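Local coordinates for glycoside hydrolase family 15, cellulose signaling associated protein envoy (PDB 4WUJ), which senses blue light through a LOV domain that binds flavin mononucleotide, and appears to link light with oxidative-stress signalling in a fungus, at residues I12-M15 with G16-R20. Residues are numbered along the deposited sequence; the frame is centred on the assembly and turned at random.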
ATOM      1  N   ILE C  12       0.321  -5.249 -10.982  1.00 23.09           N
ATOM      2  CA  ILE C  12       1.641  -4.832 -10.575  1.00 21.33           C
ATOM      3  C   ILE C  12       1.900  -5.214  -9.143  1.00 26.36           C
ATOM      4  O   ILE C  12       1.038  -5.043  -8.289  1.00 24.31           O
ATOM      5  CB  ILE C  12       1.741  -3.316 -10.687  1.00 31.34           C
ATOM      6  CG1 ILE C  12       1.690  -2.887 -12.177  1.00 29.10           C
ATOM      7  CG2 ILE C  12       2.988  -2.829 -10.036  1.00 23.76           C
ATOM      8  CD1 ILE C  12       1.459  -1.423 -12.358  1.00 32.20           C
ATOM      9  N   ASP C  13       3.097  -5.712  -8.870  1.00 31.87           N
ATOM     10  CA  ASP C  13       3.463  -6.108  -7.518  1.00 30.52           C
ATOM     11  C   ASP C  13       4.062  -4.933  -6.763  1.00 26.74           C
ATOM     12  O   ASP C  13       5.256  -4.904  -6.476  1.00 28.74           O
ATOM     13  CB  ASP C  13       4.438  -7.287  -7.538  1.00 28.20           C
ATOM     14  CG  ASP C  13       4.706  -7.848  -6.135  1.00 31.63           C
ATOM     15  OD1 ASP C  13       4.017  -7.421  -5.192  1.00 29.18           O
ATOM     16  OD2 ASP C  13       5.594  -8.718  -5.980  1.00 36.42           O
ATOM     17  N   VAL C  14       3.224  -3.964  -6.436  1.00 24.81           N
ATOM     18  CA  VAL C  14       3.706  -2.751  -5.795  1.00 34.08           C
ATOM     19  C   VAL C  14       4.436  -3.089  -4.510  1.00 37.82           C
ATOM     20  O   VAL C  14       5.485  -2.510  -4.181  1.00 33.66           O
ATOM     21  CB  VAL C  14       2.566  -1.751  -5.515  1.00 28.95           C
ATOM     22  CG1 VAL C  14       3.079  -0.492  -4.876  1.00 36.62           C
ATOM     23  CG2 VAL C  14       1.837  -1.407  -6.828  1.00 29.19           C
ATOM     24  N   MET C  15       3.915  -4.050  -3.774  1.00 31.60           N
ATOM     25  CA  MET C  15       4.458  -4.242  -2.461  1.00 33.88           C
ATOM     26  C   MET C  15       5.779  -5.017  -2.589  1.00 33.73           C
ATOM     27  O   MET C  15       6.716  -4.762  -1.818  1.00 37.16           O
ATOM     28  CB  MET C  15       3.400  -4.840  -1.519  1.00 46.54           C
ATOM     29  CG  MET C  15       1.984  -4.117  -1.641  1.00 41.25           C
ATOM     30  SD  MET C  15       1.590  -2.726  -0.513  1.00 49.50           S
ATOM     31  CE  MET C  15       0.244  -3.398   0.458  1.00 40.95           C
ATOM     32  N   GLY C  16       5.905  -5.882  -3.599  1.00 26.66           N
ATOM     33  CA  GLY C  16       7.202  -6.487  -3.896  1.00 33.41           C
ATOM     34  C   GLY C  16       8.266  -5.444  -4.345  1.00 44.47           C
ATOM     35  O   GLY C  16       9.474  -5.568  -4.078  1.00 38.90           O
ATOM     36  N   ILE C  17       7.799  -4.429  -5.066  1.00 41.11           N
ATOM     37  CA  ILE C  17       8.597  -3.245  -5.386  1.00 39.42           C
ATOM     38  C   ILE C  17       9.054  -2.517  -4.112  1.00 41.70           C
ATOM     39  O   ILE C  17      10.241  -2.246  -3.940  1.00 29.85           O
ATOM     40  CB  ILE C  17       7.779  -2.312  -6.288  1.00 31.42           C
ATOM     41  CG1 ILE C  17       7.842  -2.837  -7.723  1.00 38.15           C
ATOM     42  CG2 ILE C  17       8.233  -0.882  -6.184  1.00 35.46           C
ATOM     43  CD1 ILE C  17       6.987  -2.090  -8.672  1.00 38.16           C
ATOM     44  N   LEU C  18       8.118  -2.213  -3.224  1.00 35.81           N
ATOM     45  CA  LEU C  18       8.447  -1.554  -1.951  1.00 45.73           C
ATOM     46  C   LEU C  18       9.398  -2.374  -1.089  1.00 41.14           C
ATOM     47  O   LEU C  18      10.323  -1.872  -0.490  1.00 41.35           O
ATOM     48  CB  LEU C  18       7.174  -1.290  -1.148  1.00 37.95           C
ATOM     49  CG  LEU C  18       6.296  -0.234  -1.794  1.00 30.85           C
ATOM     50  CD1 LEU C  18       5.009  -0.115  -1.065  1.00 38.97           C
ATOM     51  CD2 LEU C  18       7.007   1.131  -1.850  1.00 48.10           C
ATOM     52  N   LEU C  19       9.172  -3.656  -1.017  1.00 43.57           N
ATOM     53  CA  LEU C  19      10.039  -4.459  -0.216  1.00 47.70           C
ATOM     54  C   LEU C  19      11.480  -4.416  -0.734  1.00 50.37           C
ATOM     55  O   LEU C  19      12.415  -4.308   0.054  1.00 50.05           O
ATOM     56  CB  LEU C  19       9.517  -5.876  -0.183  1.00 43.27           C
ATOM     57  CG  LEU C  19      10.092  -6.749   0.916  1.00 47.39           C
ATOM     58  CD1 LEU C  19      10.022  -6.047   2.283  1.00 41.12           C
ATOM     59  CD2 LEU C  19       9.331  -8.084   0.911  1.00 42.10           C
ATOM     60  N   ARG C  20      11.676  -4.522  -2.046  1.00 48.74           N
ATOM     61  CA  ARG C  20      13.034  -4.472  -2.600  1.00 50.92           C
ATOM     62  C   ARG C  20      13.698  -3.142  -2.218  1.00 51.91           C
ATOM     63  O   ARG C  20      14.886  -3.082  -1.823  1.00 43.75           O
ATOM     64  CB  ARG C  20      12.996  -4.621  -4.114  1.00 51.27           C
ATOM     65  CG  ARG C  20      13.493  -5.955  -4.621  1.00 65.63           C
ATOM     66  CD  ARG C  20      12.860  -6.310  -5.964  1.00 63.79           C
ATOM     67  NE  ARG C  20      12.926  -5.218  -6.939  1.00 61.15           N
ATOM     68  CZ  ARG C  20      12.032  -5.031  -7.908  1.00 57.58           C
ATOM     69  NH1 ARG C  20      10.995  -5.865  -8.037  1.00 66.57           N
ATOM     70  NH2 ARG C  20      12.174  -4.016  -8.751  1.00 55.52           N
TER
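With CG of Asp13 swung anti to the backbone N (chi1 -173°), its carboxylate folds forward over the start of helix 14-22, where OD1 accepts from Gly16 N at 2.9 Å. The N-H comes in from above the carboxylate plane, 65° out of it. This is an N-cap: the side chain takes up a first-turn amide that has no carbonyl of a preceding helical turn to bond to. OD1 has a second donor, Leu34 N of the second subunit, so one oxygen serves both the helix start and the dimer. With an alanine here, Gly16 N and Leu34 N of the second subunit would probably lose the acceptor they share, weakening both the helix start and the subunit contact. The backbone of Asp13 joins in as well, its O receiving Ile17 N at 2.9 Å. The next two i to i+4 bonds follow, from Leu18 N to Val14 O and from Leu19 N to Met15 O, both 2.8 Å.

On the side facing the sheet the contacts are apolar and light. Ile12 CG2 lies 4.3 Å from Ile17 CD1, and both residues rest on Leu42. Beside it, CG1 of Val14 meets CD1 of Leu18 at 4.3 Å, and this pair packs on Leu40. Met15 turns to the partner chain instead: bent at chi2 and chi3, it holds SD 4.3 Å from Leu18 CD1 and packs on Leu18 of the second subunit. The whole is an aspartate N-capped helix, an N-terminal element lying against strand 39-44 of the LOV domain's PAS-fold sheet and lining the dimer interface.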